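Local coordinates for protein eukaryotic translation initiation factor 2A (Schizosaccharomyces pombe, PDB 3WJ9) that probably directs codon-dependent binding of the initiator methionyl-tRNA to 40S ribosomal subunits during early translation of a few specific mRNAs, at residues Y9-S14 / E396-L401. Numbering follows the deposited sequence.
Sequences YRSSKS and EEFNEL
The Phe398 ring meets Tyr9 and Ser11 obliquely, while one of its faces is covered from within its own segment by Leu401, whose CD1 lies 4.0 Å above the plane over the ring centre. Tyr9 CD2 approaches Phe398 CE2 at 4.3 Å, a loose apolar touch, and Ser11 CB comes to 3.7 Å from Phe398 CD2. With CG anti to its own carbonyl carbon (chi1 -64°), the Phe398 side chain leaves the backbone beside N, and the CD2-CE2 side of the ring is what Ser11 and Tyr9 meet. The same Leu401 CD1 also rests against the backbone O of Arg10, 3.6 Å away, and Ile383 of strand 382-387 touches Tyr9, Phe398 and Leu401.

Ser11 and Leu401 form an antiparallel non-hydrogen-bonded pair, beyond which Ser12 N donates to Glu400 O over 2.7 Å at 162°. Ser12 OG adds a weak bond to that same oxygen, whereas the Glu400 carboxylate forms a salt bridge with Arg378. Ser11 OG, by contrast, turns back on its own chain in an ST motif, accepting from Ser14 N at 3.1 Å and weakly from Lys13 N. An alanine at Ser11 would keep the CB contact with Phe398 but would probably leave the turn through Lys13 and Ser14 less firmly held.

The pairing puts N-terminal strand 6-11 between strands 15-19 and 401-406, a Velcro-like closure of the beta-propeller, the N-terminal part of the longer protein, by strands from the two ends of this chain. Backbone bonding thus fixes the alignment where strand 401-406 begins, and apolar contacts tie the closing sheet to the last WD repeat.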
ATOM      1  N   TYR A   9       6.510  -4.556  15.514  1.00 30.71           N
ATOM      2  CA  TYR A   9       7.705  -5.225  15.021  1.00 31.22           C
ATOM      3  C   TYR A   9       7.502  -6.731  15.013  1.00 34.51           C
ATOM      4  O   TYR A   9       6.774  -7.274  15.843  1.00 33.42           O
ATOM      5  CB  TYR A   9       8.930  -4.865  15.870  1.00 40.64           C
ATOM      6  CG  TYR A   9       8.954  -5.518  17.235  1.00 45.48           C
ATOM      7  CD1 TYR A   9       8.334  -4.920  18.321  1.00 49.62           C
ATOM      8  CD2 TYR A   9       9.605  -6.730  17.439  1.00 43.29           C
ATOM      9  CE1 TYR A   9       8.353  -5.512  19.570  1.00 54.94           C
ATOM     10  CE2 TYR A   9       9.628  -7.330  18.683  1.00 48.36           C
ATOM     11  CZ  TYR A   9       9.002  -6.716  19.746  1.00 56.78           C
ATOM     12  OH  TYR A   9       9.024  -7.309  20.987  1.00 65.27           O
ATOM     13  N   ARG A  10       8.148  -7.401  14.068  1.00 41.17           N
ATOM     14  CA  ARG A  10       8.142  -8.853  14.029  1.00 36.67           C
ATOM     15  C   ARG A  10       9.495  -9.367  13.567  1.00 38.02           C
ATOM     16  O   ARG A  10       9.855  -9.234  12.399  1.00 40.89           O
ATOM     17  CB  ARG A  10       7.036  -9.377  13.114  1.00 42.00           C
ATOM     18  CG  ARG A  10       6.944 -10.894  13.082  1.00 44.42           C
ATOM     19  CD  ARG A  10       5.862 -11.364  12.126  1.00 35.20           C
ATOM     20  NE  ARG A  10       6.149 -10.991  10.746  1.00 41.36           N
ATOM     21  CZ  ARG A  10       6.852 -11.738   9.901  1.00 42.08           C
ATOM     22  NH1 ARG A  10       7.336 -12.908  10.294  1.00 50.54           N
ATOM     23  NH2 ARG A  10       7.064 -11.321   8.662  1.00 37.95           N
ATOM     24  N   SER A  11      10.251  -9.940  14.493  1.00 49.47           N
ATOM     25  CA  SER A  11      11.533 -10.537  14.157  1.00 47.32           C
ATOM     26  C   SER A  11      11.400 -12.052  14.175  1.00 58.67           C
ATOM     27  O   SER A  11      10.380 -12.585  14.611  1.00 64.35           O
ATOM     28  CB  SER A  11      12.621 -10.075  15.127  1.00 45.41           C
ATOM     29  OG  SER A  11      12.333 -10.487  16.452  1.00 56.47           O
ATOM     30  N   SER A  12      12.433 -12.743  13.705  1.00 59.97           N
ATOM     31  CA  SER A  12      12.453 -14.202  13.720  1.00 66.82           C
ATOM     32  C   SER A  12      12.336 -14.737  15.138  1.00 64.67           C
ATOM     33  O   SER A  12      12.007 -15.902  15.356  1.00 61.03           O
ATOM     34  CB  SER A  12      13.735 -14.728  13.072  1.00 74.15           C
ATOM     35  OG  SER A  12      14.875 -14.332  13.813  1.00 71.06           O
ATOM     36  N   LYS A  13      12.602 -13.862  16.098  1.00 59.71           N
ATOM     37  CA  LYS A  13      12.680 -14.238  17.496  1.00 58.98           C
ATOM     38  C   LYS A  13      11.434 -13.847  18.280  1.00 74.09           C
ATOM     39  O   LYS A  13      11.008 -14.570  19.181  1.00 81.07           O
ATOM     40  CB  LYS A  13      13.929 -13.604  18.105  1.00 53.78           C
ATOM     41  CG  LYS A  13      13.759 -12.956  19.457  1.00 67.29           C
ATOM     42  CD  LYS A  13      15.122 -12.852  20.092  1.00 65.67           C
ATOM     43  CE  LYS A  13      15.119 -12.116  21.403  1.00 58.84           C
ATOM     44  NZ  LYS A  13      16.520 -11.711  21.667  1.00 71.43           N
ATOM     45  N   SER A  14      10.838 -12.714  17.927  1.00 66.77           N
ATOM     46  CA  SER A  14       9.700 -12.206  18.682  1.00 55.21           C
ATOM     47  C   SER A  14       8.764 -11.356  17.836  1.00 47.95           C
ATOM     48  O   SER A  14       9.015 -11.115  16.654  1.00 55.16           O
ATOM     49  CB  SER A  14      10.191 -11.393  19.883  1.00 37.79           C
ATOM     50  OG  SER A  14       9.105 -10.875  20.629  1.00 38.60           O
ATOM     51  N   GLU A 396      17.754  -0.314  17.718  1.00 38.08           N
ATOM     52  CA  GLU A 396      17.643  -1.666  18.230  1.00 29.89           C
ATOM     53  C   GLU A 396      18.182  -2.659  17.211  1.00 38.67           C
ATOM     54  O   GLU A 396      17.789  -2.640  16.047  1.00 41.76           O
ATOM     55  CB  GLU A 396      16.183  -1.957  18.585  1.00 42.07           C
ATOM     56  CG  GLU A 396      15.916  -3.287  19.240  1.00 41.59           C
ATOM     57  CD  GLU A 396      14.584  -3.317  19.970  1.00 48.43           C
ATOM     58  OE1 GLU A 396      14.327  -2.399  20.775  1.00 56.47           O
ATOM     59  OE2 GLU A 396      13.775  -4.229  19.699  1.00 66.13           O
ATOM     60  N   GLU A 397      19.095  -3.516  17.656  1.00 37.85           N
ATOM     61  CA  GLU A 397      19.743  -4.478  16.776  1.00 39.27           C
ATOM     62  C   GLU A 397      18.970  -5.790  16.742  1.00 49.08           C
ATOM     63  O   GLU A 397      18.531  -6.286  17.776  1.00 50.19           O
ATOM     64  CB  GLU A 397      21.184  -4.726  17.230  1.00 43.89           C
ATOM     65  CG  GLU A 397      21.981  -5.664  16.337  1.00 36.65           C
ATOM     66  CD  GLU A 397      23.243  -6.162  17.013  1.00 48.83           C
ATOM     67  OE1 GLU A 397      24.211  -6.501  16.302  1.00 50.43           O
ATOM     68  OE2 GLU A 397      23.263  -6.225  18.261  1.00 58.33           O
ATOM     69  N   PHE A 398      18.804  -6.345  15.547  1.00 44.67           N
ATOM     70  CA  PHE A 398      18.148  -7.637  15.384  1.00 33.84           C
ATOM     71  C   PHE A 398      19.045  -8.607  14.625  1.00 48.31           C
ATOM     72  O   PHE A 398      19.956  -8.191  13.909  1.00 53.93           O
ATOM     73  CB  PHE A 398      16.815  -7.486  14.644  1.00 49.32           C
ATOM     74  CG  PHE A 398      15.789  -6.674  15.385  1.00 36.88           C
ATOM     75  CD1 PHE A 398      15.767  -5.294  15.282  1.00 31.97           C
ATOM     76  CD2 PHE A 398      14.837  -7.297  16.174  1.00 40.64           C
ATOM     77  CE1 PHE A 398      14.823  -4.549  15.958  1.00 36.24           C
ATOM     78  CE2 PHE A 398      13.889  -6.558  16.853  1.00 30.67           C
ATOM     79  CZ  PHE A 398      13.881  -5.180  16.742  1.00 31.77           C
ATOM     80  N   ASN A 399      18.793  -9.902  14.791  1.00 41.93           N
ATOM     81  CA  ASN A 399      19.451 -10.911  13.969  1.00 51.40           C
ATOM     82  C   ASN A 399      18.699 -11.078  12.657  1.00 65.47           C
ATOM     83  O   ASN A 399      19.255 -10.876  11.579  1.00 66.09           O
ATOM     84  CB  ASN A 399      19.541 -12.252  14.703  1.00 75.22           C
ATOM     85  CG  ASN A 399      20.069 -13.367  13.818  1.00 80.60           C
ATOM     86  OD1 ASN A 399      19.297 -14.115  13.216  1.00 58.57           O
ATOM     87  ND2 ASN A 399      21.390 -13.482  13.732  1.00 70.69           N
ATOM     88  N   GLU A 400      17.424 -11.438  12.758  1.00 67.87           N
ATOM     89  CA  GLU A 400      16.573 -11.558  11.583  1.00 60.76           C
ATOM     90  C   GLU A 400      15.238 -10.852  11.800  1.00 58.93           C
ATOM     91  O   GLU A 400      14.262 -11.459  12.239  1.00 59.56           O
ATOM     92  CB  GLU A 400      16.348 -13.030  11.233  1.00 62.79           C
ATOM     93  CG  GLU A 400      15.938 -13.268   9.792  1.00 77.91           C
ATOM     94  CD  GLU A 400      15.897 -14.738   9.433  1.00 75.87           C
ATOM     95  OE1 GLU A 400      15.726 -15.570  10.349  1.00 77.82           O
ATOM     96  OE2 GLU A 400      16.041 -15.064   8.236  1.00 68.39           O
ATOM     97  N   LEU A 401      15.213  -9.558  11.495  1.00 47.24           N
ATOM     98  CA  LEU A 401      13.993  -8.765  11.585  1.00 41.59           C
ATOM     99  C   LEU A 401      13.216  -8.844  10.276  1.00 45.44           C
ATOM    100  O   LEU A 401      13.802  -8.810   9.194  1.00 50.26           O
ATOM    101  CB  LEU A 401      14.317  -7.309  11.920  1.00 31.69           C
ATOM    102  CG  LEU A 401      13.139  -6.333  11.926  1.00 33.85           C
ATOM    103  CD1 LEU A 401      12.208  -6.606  13.099  1.00 34.10           C
ATOM    104  CD2 LEU A 401      13.622  -4.894  11.938  1.00 26.47           C
TER